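Local coordinates for probable adenylyl-sulfate kinase (Synechocystis sp., PDB 5CB8), which catalyses the ATP-dependent 3'-phosphorylation of adenosine 5'-phosphosulfate to 3'-phosphoadenylyl sulfate, the activated sulfate of sulfur metabolism, at residues 102-114 and 154-166. Numbering follows the deposited sequence.
With ADX (adenosine-5'-phosphosulfate), chain G.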
loop_
_atom_site.group_PDB
_atom_site.type_symbol
_atom_site.label_atom_id
_atom_site.label_comp_id
_atom_site.label_asym_id
_atom_site.label_seq_id
_atom_site.Cartn_x
_atom_site.Cartn_y
_atom_site.Cartn_z
ATOM N N VAL B 102 -1.679 4.354 -12.124
ATOM C CA VAL B 102 -1.959 5.416 -11.153
ATOM C C VAL B 102 -2.610 6.592 -11.858
ATOM O O VAL B 102 -2.169 7.004 -12.936
ATOM C CB VAL B 102 -0.680 5.896 -10.457
ATOM C CG1 VAL B 102 -0.981 7.095 -9.530
ATOM C CG2 VAL B 102 -0.054 4.751 -9.658
ATOM N N SER B 103 -3.675 7.119 -11.263
ATOM C CA SER B 103 -4.309 8.326 -11.771
ATOM C C SER B 103 -4.410 9.303 -10.611
ATOM O O SER B 103 -5.198 9.096 -9.687
ATOM C CB SER B 103 -5.707 8.022 -12.307
ATOM O OG SER B 103 -6.333 9.204 -12.783
ATOM N N ALA B 104 -3.609 10.364 -10.653
ATOM C CA ALA B 104 -3.581 11.331 -9.562
ATOM C C ALA B 104 -3.118 12.666 -10.106
ATOM O O ALA B 104 -2.242 12.709 -10.964
ATOM C CB ALA B 104 -2.641 10.857 -8.448
ATOM N N ILE B 105 -3.702 13.754 -9.612
ATOM C CA ILE B 105 -3.295 15.069 -10.088
ATOM C C ILE B 105 -1.784 15.195 -9.970
ATOM O O ILE B 105 -1.137 15.594 -10.935
ATOM C CB ILE B 105 -3.987 16.217 -9.335
ATOM C CG1 ILE B 105 -5.461 16.307 -9.738
ATOM C CG2 ILE B 105 -3.306 17.550 -9.649
ATOM C CD1 ILE B 105 -6.213 17.398 -8.966
ATOM N N SER B 106 -1.234 14.783 -8.821
ATOM C CA SER B 106 0.215 14.821 -8.574
ATOM C C SER B 106 0.886 16.062 -9.161
ATOM O O SER B 106 1.713 15.964 -10.076
ATOM C CB SER B 106 0.899 13.550 -9.093
ATOM O OG SER B 106 0.468 13.204 -10.403
ATOM N N PRO B 107 0.537 17.240 -8.619
ATOM C CA PRO B 107 0.869 18.523 -9.244
ATOM C C PRO B 107 2.316 18.948 -9.042
ATOM O O PRO B 107 2.748 19.880 -9.716
ATOM C CB PRO B 107 -0.066 19.503 -8.533
ATOM C CG PRO B 107 -0.238 18.905 -7.157
ATOM C CD PRO B 107 -0.249 17.407 -7.381
ATOM N N TYR B 108 3.055 18.289 -8.153
ATOM C CA TYR B 108 4.456 18.666 -7.936
ATOM C C TYR B 108 5.465 17.779 -8.673
ATOM O O TYR B 108 5.591 16.579 -8.383
ATOM C CB TYR B 108 4.771 18.730 -6.435
ATOM C CG TYR B 108 3.997 19.837 -5.749
ATOM C CD1 TYR B 108 4.402 21.159 -5.866
ATOM C CD2 TYR B 108 2.844 19.562 -5.022
ATOM C CE1 TYR B 108 3.696 22.183 -5.262
ATOM C CE2 TYR B 108 2.123 20.585 -4.409
ATOM C CZ TYR B 108 2.559 21.893 -4.535
ATOM O OH TYR B 108 1.860 22.923 -3.931
ATOM N N ALA B 109 6.201 18.385 -9.607
ATOM C CA ALA B 109 7.172 17.656 -10.427
ATOM C C ALA B 109 8.248 16.939 -9.606
ATOM O O ALA B 109 8.598 15.791 -9.903
ATOM C CB ALA B 109 7.819 18.599 -11.450
ATOM N N ALA B 110 8.786 17.609 -8.587
ATOM C CA ALA B 110 9.856 17.004 -7.786
ATOM C C ALA B 110 9.384 15.731 -7.082
ATOM O O ALA B 110 10.160 14.796 -6.886
ATOM C CB ALA B 110 10.407 18.008 -6.766
ATOM N N ILE B 111 8.119 15.706 -6.682
ATOM C CA ILE B 111 7.545 14.519 -6.046
ATOM C C ILE B 111 7.318 13.398 -7.072
ATOM O O ILE B 111 7.614 12.233 -6.797
ATOM C CB ILE B 111 6.211 14.835 -5.362
ATOM C CG1 ILE B 111 6.397 15.945 -4.316
ATOM C CG2 ILE B 111 5.631 13.568 -4.724
ATOM C CD1 ILE B 111 7.283 15.536 -3.154
ATOM N N ARG B 112 6.800 13.737 -8.251
ATOM C CA ARG B 112 6.664 12.724 -9.314
ATOM C C ARG B 112 8.023 12.114 -9.642
ATOM O O ARG B 112 8.137 10.905 -9.872
ATOM C CB ARG B 112 6.042 13.326 -10.582
ATOM C CG ARG B 112 4.601 13.827 -10.389
ATOM C CD ARG B 112 3.922 14.153 -11.736
ATOM N NE ARG B 112 4.733 15.052 -12.563
ATOM C CZ ARG B 112 4.536 16.363 -12.679
ATOM N NH1 ARG B 112 3.547 16.955 -12.026
ATOM N NH2 ARG B 112 5.335 17.089 -13.452
ATOM N N GLN B 113 9.052 12.956 -9.650
ATOM C CA GLN B 113 10.412 12.510 -9.964
ATOM C C GLN B 113 10.961 11.600 -8.878
ATOM O O GLN B 113 11.674 10.629 -9.150
ATOM C CB GLN B 113 11.325 13.726 -10.157
ATOM C CG GLN B 113 11.144 14.384 -11.514
ATOM C CD GLN B 113 11.241 13.372 -12.644
ATOM O OE1 GLN B 113 12.269 12.713 -12.814
ATOM N NE2 GLN B 113 10.160 13.230 -13.409
ATOM N N GLU B 114 10.628 11.924 -7.639
ATOM C CA GLU B 114 11.062 11.139 -6.491
ATOM C C GLU B 114 10.481 9.723 -6.602
ATOM O O GLU B 114 11.177 8.727 -6.388
ATOM C CB GLU B 114 10.568 11.852 -5.231
ATOM C CG GLU B 114 10.945 11.245 -3.913
ATOM C CD GLU B 114 10.291 11.997 -2.761
ATOM O OE1 GLU B 114 10.546 13.220 -2.612
ATOM O OE2 GLU B 114 9.512 11.366 -2.020
ATOM N N PHE B 154 -7.362 25.027 -4.910
ATOM C CA PHE B 154 -7.718 24.118 -5.989
ATOM C C PHE B 154 -6.709 24.195 -7.121
ATOM O O PHE B 154 -6.422 25.272 -7.644
ATOM C CB PHE B 154 -9.118 24.423 -6.517
ATOM C CG PHE B 154 -9.650 23.366 -7.444
ATOM C CD1 PHE B 154 -10.097 22.148 -6.940
ATOM C CD2 PHE B 154 -9.707 23.591 -8.813
ATOM C CE1 PHE B 154 -10.582 21.165 -7.789
ATOM C CE2 PHE B 154 -10.190 22.611 -9.672
ATOM C CZ PHE B 154 -10.623 21.398 -9.160
ATOM N N THR B 155 -6.172 23.036 -7.489
ATOM C CA THR B 155 -5.144 22.924 -8.517
ATOM C C THR B 155 -5.492 23.687 -9.786
ATOM O O THR B 155 -6.574 23.495 -10.365
ATOM C CB THR B 155 -4.952 21.450 -8.885
ATOM O OG1 THR B 155 -4.625 20.716 -7.690
ATOM C CG2 THR B 155 -3.843 21.290 -9.925
ATOM N N GLY B 156 -4.575 24.549 -10.220
ATOM C CA GLY B 156 -4.761 25.267 -11.469
ATOM C C GLY B 156 -5.452 26.611 -11.319
ATOM O O GLY B 156 -5.389 27.443 -12.222
ATOM N N ILE B 157 -6.112 26.823 -10.184
ATOM C CA ILE B 157 -6.817 28.083 -9.926
ATOM C C ILE B 157 -6.098 28.883 -8.838
ATOM O O ILE B 157 -5.699 30.036 -9.049
ATOM C CB ILE B 157 -8.276 27.842 -9.504
ATOM C CG1 ILE B 157 -9.040 27.092 -10.598
ATOM C CG2 ILE B 157 -8.970 29.173 -9.210
ATOM C CD1 ILE B 157 -9.078 27.836 -11.937
ATOM N N ASP B 158 -5.919 28.274 -7.672
ATOM C CA ASP B 158 -5.102 28.917 -6.637
ATOM C C ASP B 158 -4.196 27.919 -5.914
ATOM O O ASP B 158 -3.982 28.012 -4.700
ATOM C CB ASP B 158 -5.963 29.695 -5.641
ATOM C CG ASP B 158 -6.868 28.807 -4.852
ATOM O OD1 ASP B 158 -7.235 27.736 -5.381
ATOM O OD2 ASP B 158 -7.213 29.170 -3.706
ATOM N N ASP B 159 -3.653 26.979 -6.684
ATOM C CA ASP B 159 -2.710 25.980 -6.179
ATOM C C ASP B 159 -1.947 25.504 -7.411
ATOM O O ASP B 159 -2.499 25.499 -8.517
ATOM C CB ASP B 159 -3.463 24.803 -5.551
ATOM C CG ASP B 159 -2.769 24.249 -4.316
ATOM O OD1 ASP B 159 -2.534 25.019 -3.350
ATOM O OD2 ASP B 159 -2.462 23.035 -4.303
ATOM N N PRO B 160 -0.682 25.109 -7.234
ATOM C CA PRO B 160 0.167 24.863 -8.408
ATOM C C PRO B 160 -0.233 23.647 -9.235
ATOM O O PRO B 160 -0.789 22.682 -8.703
ATOM C CB PRO B 160 1.551 24.597 -7.790
ATOM C CG PRO B 160 1.498 25.189 -6.420
ATOM C CD PRO B 160 0.072 24.999 -5.970
ATOM N N TYR B 161 0.041 23.697 -10.536
ATOM C CA TYR B 161 0.193 22.465 -11.304
ATOM C C TYR B 161 1.464 22.634 -12.107
ATOM O O TYR B 161 1.592 23.581 -12.897
ATOM C CB TYR B 161 -0.988 22.125 -12.234
ATOM C CG TYR B 161 -0.679 20.814 -12.934
ATOM C CD1 TYR B 161 -0.790 19.603 -12.249
ATOM C CD2 TYR B 161 -0.192 20.788 -14.238
ATOM C CE1 TYR B 161 -0.457 18.402 -12.858
ATOM C CE2 TYR B 161 0.145 19.599 -14.850
ATOM C CZ TYR B 161 0.013 18.410 -14.156
ATOM O OH TYR B 161 0.350 17.218 -14.767
ATOM N N GLU B 162 2.414 21.738 -11.883
ATOM C CA GLU B 162 3.700 21.812 -12.566
ATOM C C GLU B 162 3.747 20.742 -13.650
ATOM O O GLU B 162 3.915 19.560 -13.354
ATOM C CB GLU B 162 4.838 21.608 -11.561
ATOM C CG GLU B 162 4.791 22.588 -10.385
ATOM C CD GLU B 162 5.866 22.325 -9.344
ATOM O OE1 GLU B 162 6.443 21.215 -9.339
ATOM O OE2 GLU B 162 6.134 23.228 -8.517
ATOM N N PRO B 163 3.596 21.155 -14.914
ATOM C CA PRO B 163 3.468 20.166 -15.990
ATOM C C PRO B 163 4.769 19.416 -16.243
ATOM O O PRO B 163 5.845 20.007 -16.149
ATOM C CB PRO B 163 3.115 21.025 -17.210
ATOM C CG PRO B 163 3.692 22.367 -16.906
ATOM C CD PRO B 163 3.549 22.542 -15.418
ATOM N N PRO B 164 4.673 18.114 -16.543
ATOM C CA PRO B 164 5.857 17.339 -16.916
ATOM C C PRO B 164 6.612 18.015 -18.059
ATOM O O PRO B 164 5.991 18.496 -19.006
ATOM C CB PRO B 164 5.252 16.020 -17.402
ATOM C CG PRO B 164 4.050 15.856 -16.546
ATOM C CD PRO B 164 3.475 17.261 -16.422
ATOM N N THR B 165 7.932 18.075 -17.959
ATOM C CA THR B 165 8.727 18.670 -19.025
ATOM C C THR B 165 9.253 17.591 -19.963
ATOM O O THR B 165 9.587 17.865 -21.120
ATOM C CB THR B 165 9.904 19.473 -18.462
ATOM O OG1 THR B 165 10.628 18.660 -17.528
ATOM C CG2 THR B 165 9.397 20.738 -17.761
ATOM N N ASN B 166 9.329 16.362 -19.462
ATOM C CA ASN B 166 9.801 15.247 -20.278
ATOM C C ASN B 166 9.026 13.968 -19.995
ATOM O O ASN B 166 9.622 12.959 -19.620
ATOM C CB ASN B 166 11.288 14.996 -20.018
ATOM C CG ASN B 166 11.902 14.044 -21.018
ATOM O OD1 ASN B 166 11.536 14.047 -22.199
ATOM N ND2 ASN B 166 12.838 13.217 -20.556
HETATM S SB ADX G . -3.266 15.101 -5.507
HETATM O O1B ADX G . -2.971 14.725 -4.119
HETATM O O2B ADX G . -2.584 14.210 -6.464
HETATM O O3B ADX G . -2.872 16.501 -5.714
HETATM P PA ADX G . -5.580 13.685 -6.037
HETATM O O1A ADX G . -5.226 12.603 -5.021
HETATM O O2A ADX G . -5.459 13.194 -7.477
HETATM O O3A ADX G . -4.758 15.018 -5.748
HETATM O "O5'" ADX G . -7.101 14.106 -5.765
HETATM C "C5'" ADX G . -7.723 15.022 -6.617
HETATM C "C4'" ADX G . -9.149 14.953 -6.610
HETATM O "O4'" ADX G . -9.634 15.532 -5.345
HETATM C "C3'" ADX G . -9.726 15.756 -7.693
HETATM O "O3'" ADX G . -10.110 14.931 -8.703
HETATM C "C2'" ADX G . -10.921 16.407 -7.106
HETATM O "O2'" ADX G . -12.022 15.671 -7.379
HETATM C "C1'" ADX G . -10.713 16.399 -5.627
HETATM N N9 ADX G . -10.443 17.672 -5.022
HETATM C C8 ADX G . -11.048 18.183 -3.922
HETATM N N7 ADX G . -10.413 19.304 -3.566
HETATM C C5 ADX G . -9.389 19.516 -4.430
HETATM C C6 ADX G . -8.410 20.504 -4.525
HETATM N N6 ADX G . -8.331 21.572 -3.544
HETATM N N1 ADX G . -7.513 20.431 -5.530
HETATM C C2 ADX G . -7.549 19.413 -6.419
HETATM N N3 ADX G . -8.473 18.443 -6.346
HETATM C C4 ADX G . -9.404 18.467 -5.362
HETATM O O HOH W 1 -0.378 22.219 -2.758
HETATM O O HOH W 2 8.233 20.202 -7.567
#
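In the APS pocket of this P-loop kinase, the loop between strand 99-103 and helix 109-119 packs on the long loop 154-166, and Ile105 meets Thr155 there, CG2 to CG2 at 3.8 Å. Both also border the C2 edge of the adenine, through Ile105 CD1 and Thr155 OG1, while Phe154 CD1 packs over the base, 3.4 Å from C6. The amides of Ile105 and Ser106, the latter the probable phosphoserine site, donate to ligand oxygens O2A and O2B, respectively. Tyr161 has CG anti to its backbone N (chi1 -179°), which brings CD1 against Pro107 CA and CB and turns the ring edge to Ile105 O; its hydroxyl bonds Thr31. Glu162 ties the loops together through its N, its O and its carboxylate. Its N donates to Pro107 O at 2.9 Å, and its extended side chain brings OE1 within 2.9 Å of Ala109 N, in the first turn of the helix; the N-H comes in on the anti side of the carboxylate. A water links OE1 to Ala110 N. Arg112, salt-bridged to Glu124 through NE, spans the junction: NH1 holds Ser106 O in the guanidinium plane, Pro164 CD lies over one face, and NH1 and NH2 converge on Glu162 O, each at 2.9 Å.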